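Local coordinates for alpha-n-acetylglucosaminidase family protein (Clostridium perfringens, PDB 4A42) that probably binds carbohydrate, as a family 32 carbohydrate-binding module of a large glycoside hydrolase that acts as an alpha-N-acetylglucosaminidase, at residues W55-G58 and E62-V65; V65-S70 and I144-G149; S91-N96 and W101-D106. One frame throughout, in Å; residues are numbered along the deposited sequence.

The three contacts sample this beta-sandwich in three ways: a loop folded onto a strand, two sheets face to face, and a hairpin within one sheet. Contacts 1 and 2 follow each other along strand 63-69 and share Val65; their centres are 16 Å apart, on opposite sides of the chain's centre. Contact 3 belongs to the same sheet as that strand and touches contact 2 where Thr66 CG2 meets Trp101 CH2 at 4.1 Å, whereas contacts 1 and 3 come no nearer than about 6 Å. The bound calcium ion lies about 7 Å from the side chain of Trp55 in contact 1 and about 9 Å from that of Ile144 in contact 2.

Contact 1. Residues W55-G58 and E62-V65; sequences WVPG and EKSV
Trp55 lays the benzene half of its indole against Val65, whose CG2 methyl stands over one face in a CH-pi contact, 3.9 Å from the centroid of the six-membered ring and 21° off its normal. The setting is the jelly-roll beta-sandwich of the F5/8 type C (discoidin) family, in which the loop 55-58 folds back over the beginning of strand 63-69. CZ3 and CH2 of the indole take the methyl about equally, each 3.7 Å from Val65 CG2. With CG trans to the backbone N (chi1 168°), the ring reaches toward the strand, while the CD atom of Pro57 covers its opposite face. The indole is thus held between a proline of its own loop and a valine of the strand, both set off toward the ring's rim. Its NE1 is satisfied by Ser38 O, which fixes the rotation of the ring, and Val36 and Phe134 pack around it from the strands on either side of 63-69. Trp55 follows the calcium ligand Thr53 by two residues, and its side chain is about 7 Å from the ion.

Farther out, Lys63 crosses Pro57 at about a right angle, its CD 3.7 Å from Pro57 CG. Bends at chi3 and chi4 (-74° at the latter) then turn the ammonium group back to the loop. There NZ donates to Gly58 O over 3.2 Å, lying in the plane of that carbonyl, and makes a weak hydrogen bond to Glu60 O.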
ATOM      1  N   TRP A  55      -6.328   5.795  -7.276  1.00 12.63           N
ATOM      2  CA  TRP A  55      -7.359   5.415  -6.332  1.00 13.38           C
ATOM      3  C   TRP A  55      -7.504   6.612  -5.393  1.00 11.98           C
ATOM      4  O   TRP A  55      -6.554   7.034  -4.769  1.00 12.35           O
ATOM      5  CB  TRP A  55      -7.004   4.147  -5.564  1.00 12.78           C
ATOM      6  CG  TRP A  55      -7.906   3.890  -4.378  1.00 13.74           C
ATOM      7  CD1 TRP A  55      -9.190   3.421  -4.408  1.00 14.59           C
ATOM      8  CD2 TRP A  55      -7.587   4.083  -2.994  1.00 13.81           C
ATOM      9  NE1 TRP A  55      -9.683   3.321  -3.133  1.00 15.77           N
ATOM     10  CE2 TRP A  55      -8.717   3.715  -2.248  1.00 14.89           C
ATOM     11  CE3 TRP A  55      -6.452   4.534  -2.313  1.00 13.63           C
ATOM     12  CZ2 TRP A  55      -8.745   3.781  -0.866  1.00 15.46           C
ATOM     13  CZ3 TRP A  55      -6.488   4.601  -0.940  1.00 14.16           C
ATOM     14  CH2 TRP A  55      -7.622   4.224  -0.232  1.00 15.08           C
ATOM     15  N   VAL A  56      -8.699   7.173  -5.340  1.00 14.19           N
ATOM     16  CA  VAL A  56      -8.961   8.354  -4.550  1.00 13.85           C
ATOM     17  C   VAL A  56     -10.054   8.024  -3.570  1.00 15.89           C
ATOM     18  O   VAL A  56     -11.211   7.970  -3.934  1.00 18.09           O
ATOM     19  CB  VAL A  56      -9.453   9.481  -5.461  1.00 20.00           C
ATOM     20  CG1 VAL A  56      -9.730  10.726  -4.681  1.00 20.00           C
ATOM     21  CG2 VAL A  56      -8.441   9.760  -6.554  1.00 20.00           C
ATOM     22  N   PRO A  57      -9.692   7.860  -2.316  1.00 15.70           N
ATOM     23  CA  PRO A  57     -10.680   7.514  -1.306  1.00 19.14           C
ATOM     24  C   PRO A  57     -11.587   8.676  -1.005  1.00 19.36           C
ATOM     25  O   PRO A  57     -11.305   9.809  -1.314  1.00 19.40           O
ATOM     26  CB  PRO A  57      -9.830   7.169  -0.085  1.00 18.99           C
ATOM     27  CG  PRO A  57      -8.543   7.819  -0.319  1.00 15.71           C
ATOM     28  CD  PRO A  57      -8.328   7.729  -1.790  1.00 16.48           C
ATOM     29  N   GLY A  58     -12.718   8.340  -0.418  1.00 21.72           N
ATOM     30  CA  GLY A  58     -13.672   9.297   0.055  1.00 26.17           C
ATOM     31  C   GLY A  58     -13.299   9.693   1.495  1.00 30.13           C
ATOM     32  O   GLY A  58     -12.170   9.559   1.899  1.00 29.55           O
ATOM     33  N   GLU A  62     -10.938   6.088   8.465  1.00 37.53           N
ATOM     34  CA  GLU A  62      -9.761   5.276   8.256  1.00 35.71           C
ATOM     35  C   GLU A  62      -9.714   4.808   6.806  1.00 34.03           C
ATOM     36  O   GLU A  62     -10.362   3.824   6.453  1.00 36.36           O
ATOM     37  CB  GLU A  62      -9.786   4.078   9.204  1.00 34.71           C
ATOM     38  N   LYS A  63      -8.977   5.538   5.972  1.00 28.00           N
ATOM     39  CA  LYS A  63      -8.774   5.166   4.599  1.00 22.78           C
ATOM     40  C   LYS A  63      -7.708   4.063   4.559  1.00 19.56           C
ATOM     41  O   LYS A  63      -6.625   4.251   5.061  1.00 21.43           O
ATOM     42  CB  LYS A  63      -8.286   6.365   3.790  1.00 21.29           C
ATOM     43  CG  LYS A  63      -9.199   7.525   3.727  1.00 23.36           C
ATOM     44  CD  LYS A  63      -8.474   8.739   3.273  1.00 26.31           C
ATOM     45  CE  LYS A  63      -8.696   9.867   4.208  1.00 32.11           C
ATOM     46  NZ  LYS A  63     -10.045  10.440   4.086  1.00 33.67           N
ATOM     47  N   SER A  64      -8.047   2.918   3.995  1.00 18.92           N
ATOM     48  CA  SER A  64      -7.145   1.801   4.049  1.00 18.03           C
ATOM     49  C   SER A  64      -7.214   0.895   2.822  1.00 18.77           C
ATOM     50  O   SER A  64      -8.243   0.796   2.191  1.00 18.34           O
ATOM     51  CB  SER A  64      -7.457   1.008   5.317  1.00 22.92           C
ATOM     52  OG  SER A  64      -6.548  -0.031   5.503  1.00 25.72           O
ATOM     53  N   VAL A  65      -6.108   0.237   2.521  1.00 17.44           N
ATOM     54  CA  VAL A  65      -6.024  -0.753   1.448  1.00 18.08           C
ATOM     55  C   VAL A  65      -5.356  -2.015   1.995  1.00 18.38           C
ATOM     56  O   VAL A  65      -4.345  -1.922   2.677  1.00 17.75           O
ATOM     57  CB  VAL A  65      -5.145  -0.232   0.289  1.00 19.38           C
ATOM     58  CG1 VAL A  65      -5.035  -1.278  -0.824  1.00 20.46           C
ATOM     59  CG2 VAL A  65      -5.669   1.105  -0.242  1.00 20.76           C
TER

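Contact 2. Residues V65-S70 and I144-G149; sequences VTFDLS and IKIYKG
Strands 65-69 and 144-148 run in roughly the same direction but belong to different sheets; their closest CA atoms, Phe67 CA and Ile146 CA, are 9.4 Å apart, so side chains alone bridge the gap and no hydrogen bond crosses it. Phe67 does most of the bridging. Its CG is trans to the carbonyl carbon (chi1 -69°), and the ring extends to two isoleucines that are two residues apart on the facing strand and meet it differently. Ile146 puts its CD1 methyl over one ring face, 4.0 Å from the centroid and off-centre toward CG and CD1 of Phe67, a CH-pi contact. Ile144 deals with the far end of the ring: its CG2 approaches Phe67 CE1 obliquely at 3.7 Å, while its CD1 lies in the ring plane at the edge, 3.9 Å from the same CE1. The junction is wholly apolar and buried. Strand 63-69 sits between strands 33-36 and 126-134, whose Val34 and Phe132 extend this core beside Phe67 and Ile144; strand 141-148 lies between 24-25 and 77-82 in the opposing sheet of the sandwich.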
ATOM      1  N   VAL A  65      -6.108   0.237   2.521  1.00 17.44           N
ATOM      2  CA  VAL A  65      -6.024  -0.753   1.448  1.00 18.08           C
ATOM      3  C   VAL A  65      -5.356  -2.015   1.995  1.00 18.38           C
ATOM      4  O   VAL A  65      -4.345  -1.922   2.677  1.00 17.75           O
ATOM      5  CB  VAL A  65      -5.145  -0.232   0.289  1.00 19.38           C
ATOM      6  CG1 VAL A  65      -5.035  -1.278  -0.824  1.00 20.46           C
ATOM      7  CG2 VAL A  65      -5.669   1.105  -0.242  1.00 20.76           C
ATOM      8  N   THR A  66      -5.908  -3.191   1.702  1.00 18.79           N
ATOM      9  CA  THR A  66      -5.268  -4.442   2.111  1.00 18.85           C
ATOM     10  C   THR A  66      -5.012  -5.346   0.911  1.00 20.23           C
ATOM     11  O   THR A  66      -5.939  -5.681   0.175  1.00 22.33           O
ATOM     12  CB  THR A  66      -6.119  -5.218   3.129  1.00 20.87           C
ATOM     13  OG1 THR A  66      -6.289  -4.431   4.314  1.00 21.45           O
ATOM     14  CG2 THR A  66      -5.430  -6.531   3.505  1.00 20.92           C
ATOM     15  N   PHE A  67      -3.754  -5.724   0.705  1.00 20.30           N
ATOM     16  CA  PHE A  67      -3.411  -6.712  -0.319  1.00 21.17           C
ATOM     17  C   PHE A  67      -3.335  -8.085   0.326  1.00 22.68           C
ATOM     18  O   PHE A  67      -2.732  -8.243   1.393  1.00 23.41           O
ATOM     19  CB  PHE A  67      -2.059  -6.415  -0.984  1.00 21.50           C
ATOM     20  CG  PHE A  67      -2.054  -5.202  -1.851  1.00 19.73           C
ATOM     21  CD1 PHE A  67      -1.877  -3.944  -1.296  1.00 17.67           C
ATOM     22  CD2 PHE A  67      -2.205  -5.312  -3.229  1.00 19.93           C
ATOM     23  CE1 PHE A  67      -1.868  -2.823  -2.096  1.00 18.84           C
ATOM     24  CE2 PHE A  67      -2.193  -4.188  -4.029  1.00 21.66           C
ATOM     25  CZ  PHE A  67      -2.031  -2.948  -3.460  1.00 21.41           C
ATOM     26  N   ASP A  68      -3.961  -9.062  -0.320  1.00 22.84           N
ATOM     27  CA  ASP A  68      -3.835 -10.465   0.058  1.00 24.63           C
ATOM     28  C   ASP A  68      -2.988 -11.119  -1.025  1.00 25.83           C
ATOM     29  O   ASP A  68      -3.455 -11.340  -2.141  1.00 28.02           O
ATOM     30  CB  ASP A  68      -5.219 -11.122   0.160  1.00 24.72           C
ATOM     31  CG  ASP A  68      -5.155 -12.591   0.583  1.00 26.21           C
ATOM     32  OD1 ASP A  68      -4.045 -13.156   0.653  1.00 24.18           O
ATOM     33  OD2 ASP A  68      -6.227 -13.183   0.837  1.00 28.93           O
ATOM     34  N   LEU A  69      -1.729 -11.389  -0.705  1.00 26.10           N
ATOM     35  CA  LEU A  69      -0.810 -12.012  -1.650  1.00 26.22           C
ATOM     36  C   LEU A  69      -1.146 -13.486  -1.929  1.00 29.73           C
ATOM     37  O   LEU A  69      -0.527 -14.107  -2.792  1.00 31.19           O
ATOM     38  CB  LEU A  69       0.635 -11.872  -1.157  1.00 25.81           C
ATOM     39  CG  LEU A  69       1.059 -10.417  -0.901  1.00 25.61           C
ATOM     40  CD1 LEU A  69       2.515 -10.317  -0.472  1.00 27.91           C
ATOM     41  CD2 LEU A  69       0.811  -9.562  -2.135  1.00 25.20           C
ATOM     42  N   SER A  70      -2.110 -14.017  -1.178  0.76 30.25           N
ATOM     43  CA  SER A  70      -2.621 -15.384  -1.333  0.76 30.90           C
ATOM     44  C   SER A  70      -1.807 -16.418  -0.555  0.76 33.02           C
ATOM     45  O   SER A  70      -2.330 -17.461  -0.146  0.76 32.91           O
ATOM     46  CB  SER A  70      -2.747 -15.777  -2.812  0.76 30.60           C
ATOM     47  OG  SER A  70      -1.611 -16.498  -3.261  0.76 29.51           O
ATOM     48  N   ILE A 144       0.636   1.170  -5.924  1.00 10.53           N
ATOM     49  CA  ILE A 144       1.358   0.565  -4.809  1.00 12.21           C
ATOM     50  C   ILE A 144       2.094  -0.648  -5.342  1.00 13.69           C
ATOM     51  O   ILE A 144       1.497  -1.546  -5.933  1.00 14.89           O
ATOM     52  CB  ILE A 144       0.419   0.136  -3.668  1.00 11.72           C
ATOM     53  CG1 ILE A 144      -0.192   1.381  -3.017  1.00 14.32           C
ATOM     54  CG2 ILE A 144       1.169  -0.703  -2.628  1.00 12.86           C
ATOM     55  CD1 ILE A 144      -1.254   1.068  -2.013  1.00 15.61           C
ATOM     56  N   LYS A 145       3.398  -0.637  -5.185  1.00 13.94           N
ATOM     57  CA  LYS A 145       4.258  -1.698  -5.668  1.00 15.85           C
ATOM     58  C   LYS A 145       4.858  -2.474  -4.494  1.00 15.37           C
ATOM     59  O   LYS A 145       5.424  -1.884  -3.619  1.00 16.28           O
ATOM     60  CB  LYS A 145       5.351  -1.125  -6.550  1.00 14.98           C
ATOM     61  CG  LYS A 145       4.810  -0.238  -7.654  1.00 16.88           C
ATOM     62  CD  LYS A 145       5.876   0.369  -8.521  1.00 19.82           C
ATOM     63  CE  LYS A 145       5.352   1.558  -9.303  1.00 22.93           C
ATOM     64  NZ  LYS A 145       6.386   2.341 -10.051  1.00 25.45           N
ATOM     65  N   ILE A 146       4.687  -3.791  -4.506  1.00 16.61           N
ATOM     66  CA  ILE A 146       5.173  -4.624  -3.414  1.00 19.18           C
ATOM     67  C   ILE A 146       6.184  -5.594  -3.991  1.00 21.67           C
ATOM     68  O   ILE A 146       5.811  -6.530  -4.653  1.00 22.98           O
ATOM     69  CB  ILE A 146       4.030  -5.384  -2.743  1.00 18.47           C
ATOM     70  CG1 ILE A 146       2.998  -4.402  -2.181  1.00 17.24           C
ATOM     71  CG2 ILE A 146       4.558  -6.267  -1.632  1.00 19.70           C
ATOM     72  CD1 ILE A 146       1.729  -5.013  -1.773  1.00 19.79           C
ATOM     73  N   TYR A 147       7.457  -5.336  -3.748  1.00 23.17           N
ATOM     74  CA  TYR A 147       8.510  -6.118  -4.367  1.00 27.61           C
ATOM     75  C   TYR A 147       8.961  -7.323  -3.540  1.00 30.57           C
ATOM     76  O   TYR A 147       9.175  -7.241  -2.351  1.00 30.99           O
ATOM     77  CB  TYR A 147       9.705  -5.272  -4.736  1.00 29.58           C
ATOM     78  CG  TYR A 147       9.448  -3.999  -5.519  1.00 30.14           C
ATOM     79  CD1 TYR A 147       9.076  -4.023  -6.842  1.00 33.20           C
ATOM     80  CD2 TYR A 147       9.665  -2.775  -4.949  1.00 31.36           C
ATOM     81  CE1 TYR A 147       8.880  -2.847  -7.551  1.00 33.31           C
ATOM     82  CE2 TYR A 147       9.467  -1.620  -5.652  1.00 33.95           C
ATOM     83  CZ  TYR A 147       9.088  -1.659  -6.949  1.00 35.04           C
ATOM     84  OH  TYR A 147       8.931  -0.463  -7.606  1.00 37.56           O
ATOM     85  N   LYS A 148       9.096  -8.448  -4.224  1.00 33.89           N
ATOM     86  CA  LYS A 148       9.626  -9.641  -3.620  1.00 37.70           C
ATOM     87  C   LYS A 148      11.069  -9.623  -4.065  1.00 41.46           C
ATOM     88  O   LYS A 148      11.357  -9.638  -5.260  1.00 44.17           O
ATOM     89  CB  LYS A 148       8.930 -10.865  -4.185  1.00 40.59           C
ATOM     90  N   GLY A 149      11.981  -9.592  -3.109  1.00 41.99           N
ATOM     91  CA  GLY A 149      13.383  -9.524  -3.440  1.00 45.24           C
ATOM     92  C   GLY A 149      13.560  -8.786  -4.747  1.00 49.08           C
ATOM     93  O   GLY A 149      12.809  -7.867  -5.063  1.00 50.63           O
TER

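Contact 3. Residues S91-N96 and W101-D106; sequences SIEISN and WTKIVD
Ile92 O takes two backbone donors from the facing strand: Ile104 N at 2.8 Å, and Val105 N in a weak bond of 3.3 Å. Both residues therefore face Ile92, and the antiparallel register slips by one. Ile92 N donates a hydrogen bond to Val105 O (3.0 Å), and beyond the slip the Ile94-Thr102 pair is bonded both ways, with Thr102 N to Ile94 O almost straight (2.8 Å, 177° at the hydrogen). On one face of the hairpin Ile92 lies alongside Val105, and the CD1 methyl of Ile104 fits against the CG2 atoms of both Ile92 and Ile94. On the other, the aliphatic CG of Glu93 packs over Lys103.

The polar ends here find partners mostly on strand 126-134 and in the turn. Glu93 OE1 forms a salt bridge with Arg131 NE and accepts from Asn133 ND2, which also bonds Ser91 OG. The chi1 of Ser95 (-177°, OG trans to the backbone N) turns OG to its partners in the turn, Glu100 O and Gly98 N. The CB of Ser95 lies over one face of Trp101, 3.7 Å from the six-membered ring's centroid in a CH-pi contact. Arg131 adds a cation-pi interaction with the same indole. The whole is a beta hairpin carrying a classic beta bulge, at the edge of one sheet of the discoidin-type sandwich.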
ATOM      1  N   SER A  91       0.850   4.412   7.162  1.00 12.32           N
ATOM      2  CA  SER A  91       1.541   3.301   7.797  1.00 12.76           C
ATOM      3  C   SER A  91       1.368   2.046   6.949  1.00 12.19           C
ATOM      4  O   SER A  91       0.473   1.961   6.104  1.00 13.50           O
ATOM      5  CB  SER A  91       1.016   3.061   9.217  1.00 14.33           C
ATOM      6  OG  SER A  91      -0.351   2.659   9.221  1.00 16.20           O
ATOM      7  N   ILE A  92       2.266   1.095   7.165  1.00 14.04           N
ATOM      8  CA  ILE A  92       2.242  -0.180   6.481  1.00 14.63           C
ATOM      9  C   ILE A  92       2.289  -1.273   7.536  1.00 14.85           C
ATOM     10  O   ILE A  92       3.136  -1.240   8.433  1.00 16.17           O
ATOM     11  CB  ILE A  92       3.455  -0.314   5.546  1.00 13.88           C
ATOM     12  CG1 ILE A  92       3.545   0.894   4.595  1.00 13.78           C
ATOM     13  CG2 ILE A  92       3.376  -1.610   4.746  1.00 16.80           C
ATOM     14  CD1 ILE A  92       4.686   0.776   3.593  1.00 15.65           C
ATOM     15  N   GLU A  93       1.361  -2.218   7.433  1.00 15.53           N
ATOM     16  CA  GLU A  93       1.274  -3.351   8.347  1.00 16.43           C
ATOM     17  C   GLU A  93       1.331  -4.634   7.537  1.00 17.83           C
ATOM     18  O   GLU A  93       0.869  -4.672   6.408  1.00 18.07           O
ATOM     19  CB  GLU A  93      -0.048  -3.333   9.110  1.00 20.04           C
ATOM     20  CG  GLU A  93      -0.222  -2.219  10.125  1.00 21.17           C
ATOM     21  CD  GLU A  93      -1.661  -2.126  10.592  1.00 23.19           C
ATOM     22  OE1 GLU A  93      -2.496  -1.624   9.820  1.00 22.54           O
ATOM     23  OE2 GLU A  93      -1.962  -2.583  11.712  1.00 24.95           O
ATOM     24  N   ILE A  94       1.878  -5.697   8.122  1.00 19.52           N
ATOM     25  CA  ILE A  94       1.852  -7.002   7.475  1.00 21.82           C
ATOM     26  C   ILE A  94       1.284  -8.036   8.436  1.00 22.54           C
ATOM     27  O   ILE A  94       1.329  -7.846   9.656  1.00 23.06           O
ATOM     28  CB  ILE A  94       3.250  -7.438   6.982  1.00 22.89           C
ATOM     29  CG1 ILE A  94       4.256  -7.473   8.138  1.00 25.22           C
ATOM     30  CG2 ILE A  94       3.724  -6.506   5.860  1.00 23.65           C
ATOM     31  CD1 ILE A  94       5.593  -8.097   7.764  1.00 23.86           C
ATOM     32  N   SER A  95       0.735  -9.115   7.881  1.00 23.27           N
ATOM     33  CA  SER A  95       0.187 -10.200   8.686  1.00 23.26           C
ATOM     34  C   SER A  95       0.296 -11.526   7.951  1.00 25.15           C
ATOM     35  O   SER A  95       0.342 -11.564   6.714  1.00 25.90           O
ATOM     36  CB  SER A  95      -1.277  -9.934   9.040  1.00 24.23           C
ATOM     37  OG  SER A  95      -1.790 -10.954   9.889  1.00 25.06           O
ATOM     38  N   ASN A  96       0.316 -12.614   8.723  1.00 25.92           N
ATOM     39  CA  ASN A  96       0.265 -13.960   8.174  1.00 28.48           C
ATOM     40  C   ASN A  96      -1.134 -14.543   8.216  1.00 31.37           C
ATOM     41  O   ASN A  96      -1.558 -15.219   7.295  1.00 30.40           O
ATOM     42  CB  ASN A  96       1.256 -14.869   8.893  1.00 30.20           C
ATOM     43  CG  ASN A  96       2.667 -14.500   8.602  1.00 32.87           C
ATOM     44  OD1 ASN A  96       2.965 -13.968   7.550  1.00 34.70           O
ATOM     45  ND2 ASN A  96       3.549 -14.780   9.526  1.00 35.22           N
ATOM     46  N   TRP A 101      -1.520  -8.126  13.306  1.00 24.40           N
ATOM     47  CA  TRP A 101      -0.781  -7.248  12.404  1.00 23.88           C
ATOM     48  C   TRP A 101       0.490  -6.675  13.006  1.00 23.97           C
ATOM     49  O   TRP A 101       0.522  -6.294  14.177  1.00 23.90           O
ATOM     50  CB  TRP A 101      -1.669  -6.090  11.949  1.00 24.64           C
ATOM     51  CG  TRP A 101      -2.899  -6.545  11.235  1.00 23.51           C
ATOM     52  CD1 TRP A 101      -4.097  -6.881  11.798  1.00 26.58           C
ATOM     53  CD2 TRP A 101      -3.053  -6.717   9.826  1.00 22.32           C
ATOM     54  NE1 TRP A 101      -4.990  -7.250  10.825  1.00 24.89           N
ATOM     55  CE2 TRP A 101      -4.371  -7.169   9.598  1.00 22.78           C
ATOM     56  CE3 TRP A 101      -2.209  -6.546   8.723  1.00 20.70           C
ATOM     57  CZ2 TRP A 101      -4.867  -7.443   8.327  1.00 22.58           C
ATOM     58  CZ3 TRP A 101      -2.701  -6.821   7.447  1.00 21.21           C
ATOM     59  CH2 TRP A 101      -4.015  -7.264   7.267  1.00 22.26           C
ATOM     60  N   THR A 102       1.525  -6.594  12.177  1.00 21.53           N
ATOM     61  CA  THR A 102       2.766  -5.922  12.538  1.00 22.10           C
ATOM     62  C   THR A 102       2.988  -4.650  11.714  1.00 21.93           C
ATOM     63  O   THR A 102       3.141  -4.701  10.483  1.00 21.15           O
ATOM     64  CB  THR A 102       3.975  -6.865  12.387  1.00 22.68           C
ATOM     65  OG1 THR A 102       3.778  -8.024  13.215  1.00 23.76           O
ATOM     66  CG2 THR A 102       5.262  -6.159  12.805  1.00 23.91           C
ATOM     67  N   LYS A 103       3.017  -3.521  12.394  1.00 21.16           N
ATOM     68  CA  LYS A 103       3.251  -2.240  11.755  1.00 20.49           C
ATOM     69  C   LYS A 103       4.732  -2.090  11.520  1.00 20.12           C
ATOM     70  O   LYS A 103       5.489  -1.938  12.438  1.00 22.10           O
ATOM     71  CB  LYS A 103       2.695  -1.081  12.608  1.00 20.00           C
ATOM     72  CG  LYS A 103       2.629   0.274  11.898  1.00 22.65           C
ATOM     73  CD  LYS A 103       1.918   1.332  12.645  1.00 23.43           C
ATOM     74  CE  LYS A 103       0.484   0.980  12.933  1.00 26.43           C
ATOM     75  NZ  LYS A 103      -0.270   1.995  13.690  1.00 25.74           N
ATOM     76  N   ILE A 104       5.130  -2.101  10.264  1.00 19.20           N
ATOM     77  CA  ILE A 104       6.544  -2.099   9.895  1.00 18.82           C
ATOM     78  C   ILE A 104       7.041  -0.740   9.415  1.00 19.43           C
ATOM     79  O   ILE A 104       8.245  -0.498   9.396  1.00 22.26           O
ATOM     80  CB  ILE A 104       6.865  -3.150   8.810  1.00 21.50           C
ATOM     81  CG1 ILE A 104       5.965  -2.941   7.590  1.00 21.87           C
ATOM     82  CG2 ILE A 104       6.731  -4.574   9.368  1.00 21.43           C
ATOM     83  CD1 ILE A 104       6.441  -3.642   6.338  1.00 22.92           C
ATOM     84  N   VAL A 105       6.122   0.132   9.012  1.00 17.13           N
ATOM     85  CA  VAL A 105       6.459   1.515   8.676  1.00 16.18           C
ATOM     86  C   VAL A 105       5.399   2.398   9.302  1.00 15.73           C
ATOM     87  O   VAL A 105       4.211   2.151   9.137  1.00 15.42           O
ATOM     88  CB  VAL A 105       6.469   1.772   7.156  1.00 17.56           C
ATOM     89  CG1 VAL A 105       6.720   3.256   6.873  1.00 17.83           C
ATOM     90  CG2 VAL A 105       7.503   0.908   6.460  1.00 19.38           C
ATOM     91  N   ASP A 106       5.816   3.414  10.046  1.00 19.10           N
ATOM     92  CA  ASP A 106       4.856   4.297  10.679  1.00 18.62           C
ATOM     93  C   ASP A 106       5.189   5.735  10.348  1.00 16.94           C
ATOM     94  O   ASP A 106       6.017   6.371  11.018  1.00 20.77           O
ATOM     95  CB  ASP A 106       4.812   4.087  12.195  1.00 21.07           C
ATOM     96  CG  ASP A 106       3.677   4.858  12.854  1.00 25.12           C
ATOM     97  OD1 ASP A 106       3.052   5.700  12.172  1.00 26.70           O
ATOM     98  OD2 ASP A 106       3.404   4.630  14.052  1.00 29.00           O
TER